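Local coordinates for encapsidation protein (Lactococcus phage asccphi28, PDB 7JQP), which probably acts as the ATPase of a phage DNA packaging motor, using ATP hydrolysis to drive the viral genome into the capsid, at residues I61-I70 / I106-F114; D278-E286 / E294-T302. All coordinates share one frame; numbering follows the deposited sequence.

Contact 1 and contact 2 lie on opposite sides of the chain's centre, with centres 47 Å apart and nearest atoms about 30 Å apart. They share no helix or strand. Contact 1 lies on the large mixed sheet of the ATPase fold, where a loop rests on one face of a hairpin through side chains. Contact 2 follows later in the chain, in a smaller sheet, and joins two neighbouring strands by backbone bonds. Both are partly buried. Contact 1 is mainly aliphatic, with a lysine and two asparagines added. In contact 2 one face packs aliphatic and tyrosine side chains against helices; the other carries tyrosines, Ala-285 and Gln-298. Both also touch the same neighbouring subunit.

Contact 1 of 2, residues I61-I70 / I106-F114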
loop_
_atom_site.group_PDB
_atom_site.type_symbol
_atom_site.label_atom_id
_atom_site.label_comp_id
_atom_site.label_asym_id
_atom_site.label_seq_id
_atom_site.Cartn_x
_atom_site.Cartn_y
_atom_site.Cartn_z
ATOM N N ILE A 61 8.223 12.132 -5.645
ATOM C CA ILE A 61 7.480 12.484 -6.852
ATOM C C ILE A 61 6.011 12.114 -6.731
ATOM O O ILE A 61 5.140 12.867 -7.174
ATOM C CB ILE A 61 8.138 11.814 -8.079
ATOM C CG1 ILE A 61 9.453 12.541 -8.374
ATOM C CG2 ILE A 61 7.206 11.823 -9.279
ATOM C CD1 ILE A 61 10.171 12.049 -9.578
ATOM N N ASP A 62 5.709 10.954 -6.149
ATOM C CA ASP A 62 4.314 10.553 -6.011
ATOM C C ASP A 62 3.536 11.573 -5.190
ATOM O O ASP A 62 2.385 11.894 -5.513
ATOM C CB ASP A 62 4.230 9.163 -5.382
ATOM C CG ASP A 62 4.665 8.064 -6.339
ATOM O OD1 ASP A 62 4.823 8.346 -7.547
ATOM O OD2 ASP A 62 4.846 6.916 -5.885
ATOM N N GLU A 63 4.152 12.105 -4.135
ATOM C CA GLU A 63 3.533 13.145 -3.329
ATOM C C GLU A 63 3.635 14.526 -3.963
ATOM O O GLU A 63 2.938 15.443 -3.520
ATOM C CB GLU A 63 4.170 13.178 -1.936
ATOM C CG GLU A 63 3.770 12.019 -1.034
ATOM C CD GLU A 63 4.526 12.021 0.285
ATOM O OE1 GLU A 63 5.302 12.970 0.527
ATOM O OE2 GLU A 63 4.347 11.071 1.077
ATOM N N LEU A 64 4.469 14.694 -4.985
ATOM C CA LEU A 64 4.628 15.995 -5.622
ATOM C C LEU A 64 3.371 16.376 -6.395
ATOM O O LEU A 64 2.713 15.525 -7.002
ATOM C CB LEU A 64 5.834 15.974 -6.559
ATOM C CG LEU A 64 6.105 17.248 -7.356
ATOM C CD1 LEU A 64 6.521 18.386 -6.440
ATOM C CD2 LEU A 64 7.165 16.993 -8.418
ATOM N N GLU A 65 3.037 17.670 -6.361
ATOM C CA GLU A 65 1.884 18.203 -7.089
ATOM C C GLU A 65 2.368 18.725 -8.435
ATOM O O GLU A 65 2.821 19.862 -8.559
ATOM C CB GLU A 65 1.208 19.313 -6.296
ATOM C CG GLU A 65 0.521 18.846 -5.029
ATOM C CD GLU A 65 -0.774 18.111 -5.286
ATOM O OE1 GLU A 65 -1.508 18.477 -6.228
ATOM O OE2 GLU A 65 -1.054 17.151 -4.536
ATOM N N LYS A 66 2.279 17.883 -9.474
ATOM C CA LYS A 66 2.770 18.296 -10.787
ATOM C C LYS A 66 1.983 19.483 -11.329
ATOM O O LYS A 66 2.535 20.312 -12.064
ATOM C CB LYS A 66 2.749 17.134 -11.786
ATOM C CG LYS A 66 2.953 15.768 -11.154
ATOM C CD LYS A 66 4.298 15.732 -10.439
ATOM C CE LYS A 66 4.832 14.325 -10.257
ATOM N NZ LYS A 66 3.821 13.362 -9.748
ATOM N N ASN A 67 0.693 19.575 -10.991
ATOM C CA ASN A 67 -0.137 20.652 -11.521
ATOM C C ASN A 67 0.437 22.018 -11.161
ATOM O O ASN A 67 0.344 22.967 -11.948
ATOM C CB ASN A 67 -1.565 20.523 -10.993
ATOM C CG ASN A 67 -2.171 19.164 -11.270
ATOM O OD1 ASN A 67 -1.994 18.598 -12.349
ATOM N ND2 ASN A 67 -2.883 18.626 -10.289
ATOM N N ASN A 68 1.023 22.145 -9.967
ATOM C CA ASN A 68 1.565 23.419 -9.516
ATOM C C ASN A 68 3.053 23.563 -9.816
ATOM O O ASN A 68 3.690 24.498 -9.317
ATOM C CB ASN A 68 1.332 23.618 -8.015
ATOM C CG ASN A 68 -0.132 23.529 -7.636
ATOM O OD1 ASN A 68 -1.001 23.436 -8.499
ATOM N ND2 ASN A 68 -0.417 23.660 -6.343
ATOM N N PHE A 69 3.619 22.655 -10.615
ATOM C CA PHE A 69 5.012 22.790 -11.028
ATOM C C PHE A 69 5.206 24.073 -11.825
ATOM O O PHE A 69 6.205 24.781 -11.653
ATOM C CB PHE A 69 5.417 21.568 -11.850
ATOM C CG PHE A 69 6.902 21.409 -12.030
ATOM C CD1 PHE A 69 7.705 21.067 -10.955
ATOM C CD2 PHE A 69 7.491 21.589 -13.268
ATOM C CE1 PHE A 69 9.068 20.907 -11.111
ATOM C CE2 PHE A 69 8.856 21.436 -13.430
ATOM C CZ PHE A 69 9.645 21.094 -12.350
ATOM N N ILE A 70 4.249 24.387 -12.697
ATOM C CA ILE A 70 4.179 25.653 -13.418
ATOM C C ILE A 70 2.964 26.404 -12.888
ATOM O O ILE A 70 1.852 25.861 -12.879
ATOM C CB ILE A 70 4.046 25.407 -14.931
ATOM C CG1 ILE A 70 5.248 24.620 -15.458
ATOM C CG2 ILE A 70 3.916 26.745 -15.658
ATOM C CD1 ILE A 70 5.125 24.215 -16.919
ATOM N N ILE A 106 -1.232 24.266 -20.646
ATOM C CA ILE A 106 -0.346 23.389 -19.888
ATOM C C ILE A 106 -1.218 22.313 -19.255
ATOM O O ILE A 106 -2.111 22.613 -18.457
ATOM C CB ILE A 106 0.433 24.172 -18.821
ATOM C CG1 ILE A 106 1.441 25.103 -19.499
ATOM C CG2 ILE A 106 1.107 23.203 -17.854
ATOM C CD1 ILE A 106 2.207 25.991 -18.542
ATOM N N LYS A 107 -0.958 21.064 -19.612
ATOM C CA LYS A 107 -1.689 19.900 -19.124
ATOM C C LYS A 107 -0.723 18.969 -18.416
ATOM O O LYS A 107 0.323 18.619 -18.969
ATOM C CB LYS A 107 -2.376 19.207 -20.303
ATOM C CG LYS A 107 -3.089 17.906 -20.003
ATOM C CD LYS A 107 -3.452 17.188 -21.313
ATOM C CE LYS A 107 -4.129 18.131 -22.307
ATOM N NZ LYS A 107 -4.672 17.404 -23.491
ATOM N N ALA A 108 -1.067 18.580 -17.191
ATOM C CA ALA A 108 -0.261 17.656 -16.405
ATOM C C ALA A 108 -1.010 16.343 -16.236
ATOM O O ALA A 108 -2.093 16.315 -15.640
ATOM C CB ALA A 108 0.085 18.253 -15.040
ATOM N N ILE A 109 -0.438 15.262 -16.759
ATOM C CA ILE A 109 -1.016 13.928 -16.650
ATOM C C ILE A 109 0.073 12.969 -16.192
ATOM O O ILE A 109 1.132 12.877 -16.823
ATOM C CB ILE A 109 -1.637 13.445 -17.977
ATOM C CG1 ILE A 109 -2.677 14.453 -18.469
ATOM C CG2 ILE A 109 -2.245 12.060 -17.802
ATOM C CD1 ILE A 109 -3.365 14.054 -19.762
ATOM N N ARG A 110 -0.193 12.254 -15.102
ATOM C CA ARG A 110 0.712 11.223 -14.583
ATOM C C ARG A 110 2.046 11.892 -14.261
ATOM O O ARG A 110 2.054 12.929 -13.581
ATOM C CB ARG A 110 0.774 10.079 -15.589
ATOM C CG ARG A 110 -0.460 9.197 -15.604
ATOM C CD ARG A 110 -0.420 8.191 -16.743
ATOM N NE ARG A 110 -1.548 7.266 -16.675
ATOM C CZ ARG A 110 -2.801 7.589 -16.979
ATOM N NH1 ARG A 110 -3.098 8.822 -17.368
ATOM N NH2 ARG A 110 -3.761 6.679 -16.888
ATOM N N ASN A 111 3.173 11.343 -14.705
ATOM C CA ASN A 111 4.501 11.856 -14.410
ATOM C C ASN A 111 5.018 12.794 -15.491
ATOM O O ASN A 111 6.232 13.014 -15.578
ATOM C CB ASN A 111 5.452 10.670 -14.226
ATOM C CG ASN A 111 5.388 10.073 -12.830
ATOM O OD1 ASN A 111 4.573 10.481 -12.002
ATOM N ND2 ASN A 111 6.181 9.030 -12.599
ATOM N N LYS A 112 4.129 13.356 -16.308
ATOM C CA LYS A 112 4.526 14.242 -17.390
ATOM C C LYS A 112 3.704 15.522 -17.338
ATOM O O LYS A 112 2.561 15.528 -16.876
ATOM C CB LYS A 112 4.327 13.565 -18.755
ATOM C CG LYS A 112 5.101 12.267 -18.922
ATOM C CD LYS A 112 4.939 11.699 -20.323
ATOM C CE LYS A 112 5.697 10.389 -20.478
ATOM N NZ LYS A 112 5.645 9.872 -21.874
ATOM N N ILE A 113 4.295 16.602 -17.837
ATOM C CA ILE A 113 3.606 17.870 -18.048
ATOM C C ILE A 113 3.670 18.164 -19.539
ATOM O O ILE A 113 4.745 18.074 -20.144
ATOM C CB ILE A 113 4.254 19.008 -17.243
ATOM C CG1 ILE A 113 3.972 18.841 -15.751
ATOM C CG2 ILE A 113 3.718 20.349 -17.736
ATOM C CD1 ILE A 113 4.727 19.826 -14.880
ATOM N N PHE A 114 2.530 18.506 -20.132
ATOM C CA PHE A 114 2.439 18.718 -21.570
ATOM C C PHE A 114 2.126 20.182 -21.843
ATOM O O PHE A 114 1.244 20.765 -21.203
ATOM C CB PHE A 114 1.366 17.822 -22.188
ATOM C CG PHE A 114 1.615 16.356 -21.991
ATOM C CD1 PHE A 114 1.175 15.724 -20.841
ATOM C CD2 PHE A 114 2.302 15.615 -22.936
ATOM C CE1 PHE A 114 1.400 14.375 -20.643
ATOM C CE2 PHE A 114 2.535 14.263 -22.741
ATOM C CZ PHE A 114 2.082 13.644 -21.593
#
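Ile-70, Phe-69 and Lys-66 rest on one face of the beta hairpin formed by strands 102-109 and 112-115, in the large sheet of the P-loop ATPase fold. A type II' turn from Ile-109 to Lys-112 closes the hairpin. Ile-106, Ala-108 and Ile-113 face the loop that follows helix 58-62. Ile-70 lies obliquely against both isoleucines. Ile-70 CG2 is 3.4 Å from Ile-106 CD1, and Ile-70 CD1 is 4.2 Å from Ile-113 CG2. Phe-69 meets Ile-113 at about a right angle, with Phe-69 CB 3.6 Å from Ile-113 CD1. With CG anti to the backbone N (chi1 -165°), the ring turns past Ile-113 CD1, oblique to it, and meets Tyr-53 and Phe-123 edge-to-face. Asn-67 CB leads away from the hairpin, but the amide turns back and puts Asn-67 OD1 3.4 Å from Ala-108 CB. Lys-66 runs past the turn, with Lys-66 CG 3.8 Å from Arg-110 O. Its ammonium group makes a cation-pi contact with Phe-123. Lys-66 NZ stops 3.7 Å from Asn-111 OD1, without a hydrogen bond. Lys-66 NZ donates instead to Ile-61 O at 2.9 Å, from the face of that carbonyl opposite the one used by Leu-64 N.

Contact 2 of 2, residues D278-E286 / E294-T302; sequences DRQYLGIAE and EYYYQVYKT
Gln-298 O takes two donors, Gly-283 N at 2.9 Å across the strands and Trp-358 NE1 from helix 352-365. Gln-298 N returns a bond of 2.8 Å to Gly-283 O. Tyr-281 with Tyr-300 and Ala-285 with Tyr-296 form the other two hydrogen-bonded pairs. Leu-282, Ile-284, Val-299 and Tyr-297 share one face, turned to helices 352-365 and 328-343. There Leu-282 CD2 meets Val-299 CG2 at 3.5 Å. Ile-284 lies beside Tyr-297, pointing the same way. Ile-284 CG1 sits 4.2 Å from the centroid of the Tyr-297 ring, 5° off the normal, a CH-pi contact. Tyr-297 OH bonds Tyr-338 O. The Glu-286 chain is extended beyond CG (chi2 -178°) and runs alongside Tyr-295, which brings Glu-286 OE2 to the ring edge, 3.4 Å from Tyr-295 CE1. The carboxylate and ring planes are 83° apart. OE1 forms a salt bridge with Lys-272 NZ, and OE2 a hydrogen bond with Tyr-338 OH. On the other face, Ala-285 CB packs 3.6 Å from Gln-298 NE2, and Tyr-296 stacks on Tyr-267. The alternating pairs form an antiparallel ladder, and the short link between strands 280-288 and 293-300 makes it a beta hairpin.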
loop_
_atom_site.group_PDB
_atom_site.type_symbol
_atom_site.label_atom_id
_atom_site.label_comp_id
_atom_site.label_asym_id
_atom_site.label_seq_id
_atom_site.Cartn_x
_atom_site.Cartn_y
_atom_site.Cartn_z
ATOM N N ASP A 278 40.891 2.363 -8.199
ATOM C CA ASP A 278 41.048 3.534 -9.061
ATOM C C ASP A 278 42.522 3.902 -9.223
ATOM O O ASP A 278 42.937 5.036 -8.969
ATOM C CB ASP A 278 40.235 4.710 -8.512
ATOM C CG ASP A 278 40.204 5.893 -9.455
ATOM O OD1 ASP A 278 40.731 5.776 -10.577
ATOM O OD2 ASP A 278 39.644 6.943 -9.075
ATOM N N ARG A 279 43.314 2.925 -9.663
ATOM C CA ARG A 279 44.728 3.117 -9.980
ATOM C C ARG A 279 45.541 3.547 -8.767
ATOM O O ARG A 279 46.613 4.143 -8.910
ATOM C CB ARG A 279 44.891 4.125 -11.123
ATOM C CG ARG A 279 44.451 3.568 -12.469
ATOM C CD ARG A 279 44.646 4.554 -13.608
ATOM N NE ARG A 279 44.566 3.875 -14.899
ATOM C CZ ARG A 279 45.017 4.376 -16.044
ATOM N NH1 ARG A 279 45.589 5.572 -16.073
ATOM N NH2 ARG A 279 44.900 3.674 -17.163
ATOM N N GLN A 280 45.049 3.232 -7.574
ATOM C CA GLN A 280 45.715 3.580 -6.329
ATOM C C GLN A 280 45.447 2.472 -5.322
ATOM O O GLN A 280 44.670 1.547 -5.575
ATOM C CB GLN A 280 45.229 4.922 -5.776
ATOM C CG GLN A 280 45.967 6.142 -6.295
ATOM C CD GLN A 280 45.491 7.422 -5.632
ATOM O OE1 GLN A 280 44.405 7.465 -5.049
ATOM N NE2 GLN A 280 46.308 8.469 -5.704
ATOM N N TYR A 281 46.093 2.577 -4.166
ATOM C CA TYR A 281 45.886 1.643 -3.070
ATOM C C TYR A 281 45.406 2.412 -1.850
ATOM O O TYR A 281 46.048 3.379 -1.429
ATOM C CB TYR A 281 47.165 0.873 -2.741
ATOM C CG TYR A 281 47.719 0.087 -3.905
ATOM C CD1 TYR A 281 48.451 0.714 -4.904
ATOM C CD2 TYR A 281 47.509 -1.280 -4.007
ATOM C CE1 TYR A 281 48.961 0.001 -5.970
ATOM C CE2 TYR A 281 48.015 -2.002 -5.071
ATOM C CZ TYR A 281 48.741 -1.357 -6.049
ATOM O OH TYR A 281 49.249 -2.074 -7.110
ATOM N N LEU A 282 44.275 1.987 -1.300
ATOM C CA LEU A 282 43.718 2.575 -0.092
ATOM C C LEU A 282 44.074 1.685 1.089
ATOM O O LEU A 282 43.895 0.465 1.024
ATOM C CB LEU A 282 42.203 2.721 -0.195
ATOM C CG LEU A 282 41.647 3.618 -1.298
ATOM C CD1 LEU A 282 40.130 3.490 -1.326
ATOM C CD2 LEU A 282 42.060 5.057 -1.090
ATOM N N GLY A 283 44.576 2.291 2.154
ATOM C CA GLY A 283 45.004 1.543 3.316
ATOM C C GLY A 283 44.346 2.066 4.574
ATOM O O GLY A 283 44.070 3.258 4.709
ATOM N N ILE A 284 44.092 1.143 5.499
ATOM C CA ILE A 284 43.552 1.460 6.814
ATOM C C ILE A 284 44.603 1.081 7.846
ATOM O O ILE A 284 45.073 -0.060 7.869
ATOM C CB ILE A 284 42.228 0.724 7.086
ATOM C CG1 ILE A 284 41.134 1.256 6.159
ATOM C CG2 ILE A 284 41.834 0.878 8.548
ATOM C CD1 ILE A 284 39.797 0.555 6.301
ATOM N N ALA A 285 44.963 2.035 8.697
ATOM C CA ALA A 285 45.986 1.835 9.711
ATOM C C ALA A 285 45.343 1.898 11.087
ATOM O O ALA A 285 44.587 2.829 11.383
ATOM C CB ALA A 285 47.091 2.889 9.598
ATOM N N GLU A 286 45.648 0.909 11.919
ATOM C CA GLU A 286 45.139 0.829 13.280
ATOM C C GLU A 286 46.295 1.030 14.246
ATOM O O GLU A 286 47.308 0.325 14.169
ATOM C CB GLU A 286 44.447 -0.512 13.523
ATOM C CG GLU A 286 43.113 -0.646 12.794
ATOM C CD GLU A 286 42.416 -1.957 13.087
ATOM O OE1 GLU A 286 43.055 -2.850 13.682
ATOM O OE2 GLU A 286 41.227 -2.091 12.725
ATOM N N GLU A 294 43.041 3.339 17.586
ATOM C CA GLU A 294 42.906 4.535 16.759
ATOM C C GLU A 294 42.947 4.161 15.281
ATOM O O GLU A 294 43.685 3.253 14.889
ATOM C CB GLU A 294 44.004 5.550 17.066
ATOM C CG GLU A 294 43.594 6.986 16.902
ATOM C CD GLU A 294 44.363 7.929 17.820
ATOM O OE1 GLU A 294 45.583 7.736 18.012
ATOM O OE2 GLU A 294 43.728 8.859 18.358
ATOM N N TYR A 295 42.104 4.809 14.476
ATOM C CA TYR A 295 41.965 4.495 13.058
ATOM C C TYR A 295 42.480 5.635 12.190
ATOM O O TYR A 295 42.140 6.800 12.420
ATOM C CB TYR A 295 40.498 4.200 12.741
ATOM C CG TYR A 295 39.943 3.051 13.549
ATOM C CD1 TYR A 295 40.074 1.741 13.110
ATOM C CD2 TYR A 295 39.296 3.275 14.761
ATOM C CE1 TYR A 295 39.571 0.686 13.847
ATOM C CE2 TYR A 295 38.789 2.226 15.505
ATOM C CZ TYR A 295 38.930 0.934 15.044
ATOM O OH TYR A 295 38.429 -0.115 15.781
ATOM N N TYR A 296 43.275 5.291 11.176
ATOM C CA TYR A 296 43.741 6.248 10.181
ATOM C C TYR A 296 43.458 5.693 8.794
ATOM O O TYR A 296 43.793 4.542 8.502
ATOM C CB TYR A 296 45.237 6.541 10.312
ATOM C CG TYR A 296 45.646 7.207 11.599
ATOM C CD1 TYR A 296 45.667 6.504 12.793
ATOM C CD2 TYR A 296 46.021 8.544 11.618
ATOM C CE1 TYR A 296 46.051 7.112 13.970
ATOM C CE2 TYR A 296 46.410 9.160 12.789
ATOM C CZ TYR A 296 46.422 8.438 13.963
ATOM O OH TYR A 296 46.803 9.047 15.136
ATOM N N TYR A 297 42.850 6.513 7.943
ATOM C CA TYR A 297 42.531 6.145 6.569
ATOM C C TYR A 297 43.516 6.853 5.653
ATOM O O TYR A 297 43.590 8.087 5.656
ATOM C CB TYR A 297 41.091 6.523 6.227
ATOM C CG TYR A 297 40.058 5.575 6.794
ATOM C CD1 TYR A 297 40.166 5.092 8.091
ATOM C CD2 TYR A 297 38.970 5.171 6.033
ATOM C CE1 TYR A 297 39.227 4.226 8.610
ATOM C CE2 TYR A 297 38.022 4.306 6.547
ATOM C CZ TYR A 297 38.156 3.838 7.836
ATOM O OH TYR A 297 37.217 2.977 8.356
ATOM N N GLN A 298 44.264 6.077 4.868
ATOM C CA GLN A 298 45.352 6.615 4.067
ATOM C C GLN A 298 45.244 6.129 2.628
ATOM O O GLN A 298 44.574 5.138 2.327
ATOM C CB GLN A 298 46.727 6.217 4.637
ATOM C CG GLN A 298 46.815 6.203 6.153
ATOM C CD GLN A 298 47.926 5.295 6.658
ATOM O OE1 GLN A 298 48.261 4.293 6.025
ATOM N NE2 GLN A 298 48.508 5.646 7.799
ATOM N N VAL A 299 45.936 6.847 1.744
ATOM C CA VAL A 299 46.013 6.526 0.324
ATOM C C VAL A 299 47.480 6.442 -0.067
ATOM O O VAL A 299 48.268 7.333 0.272
ATOM C CB VAL A 299 45.288 7.579 -0.537
ATOM C CG1 VAL A 299 45.262 7.154 -1.994
ATOM C CG2 VAL A 299 43.879 7.810 -0.004
ATOM N N TYR A 300 47.851 5.373 -0.767
ATOM C CA TYR A 300 49.216 5.169 -1.236
ATOM C C TYR A 300 49.215 5.079 -2.755
ATOM O O TYR A 300 48.487 4.267 -3.335
ATOM C CB TYR A 300 49.820 3.902 -0.625
ATOM C CG TYR A 300 49.976 3.971 0.877
ATOM C CD1 TYR A 300 48.959 3.542 1.717
ATOM C CD2 TYR A 300 51.137 4.470 1.454
ATOM C CE1 TYR A 300 49.091 3.605 3.092
ATOM C CE2 TYR A 300 51.279 4.537 2.828
ATOM C CZ TYR A 300 50.253 4.105 3.642
ATOM O OH TYR A 300 50.393 4.171 5.009
ATOM N N LYS A 301 50.030 5.922 -3.396
ATOM C CA LYS A 301 50.093 5.928 -4.855
ATOM C C LYS A 301 50.738 4.655 -5.392
ATOM O O LYS A 301 50.335 4.148 -6.446
ATOM C CB LYS A 301 50.850 7.163 -5.343
ATOM C CG LYS A 301 50.013 8.437 -5.338
ATOM C CD LYS A 301 50.794 9.635 -5.866
ATOM C CE LYS A 301 49.867 10.800 -6.189
ATOM N NZ LYS A 301 50.551 11.863 -6.981
ATOM N N THR A 302 51.748 4.131 -4.696
ATOM C CA THR A 302 52.459 2.945 -5.154
ATOM C C THR A 302 52.675 1.987 -3.991
ATOM O O THR A 302 52.664 2.380 -2.822
ATOM C CB THR A 302 53.814 3.303 -5.787
ATOM O OG1 THR A 302 54.428 2.118 -6.310
ATOM C CG2 THR A 302 54.741 3.936 -4.754
#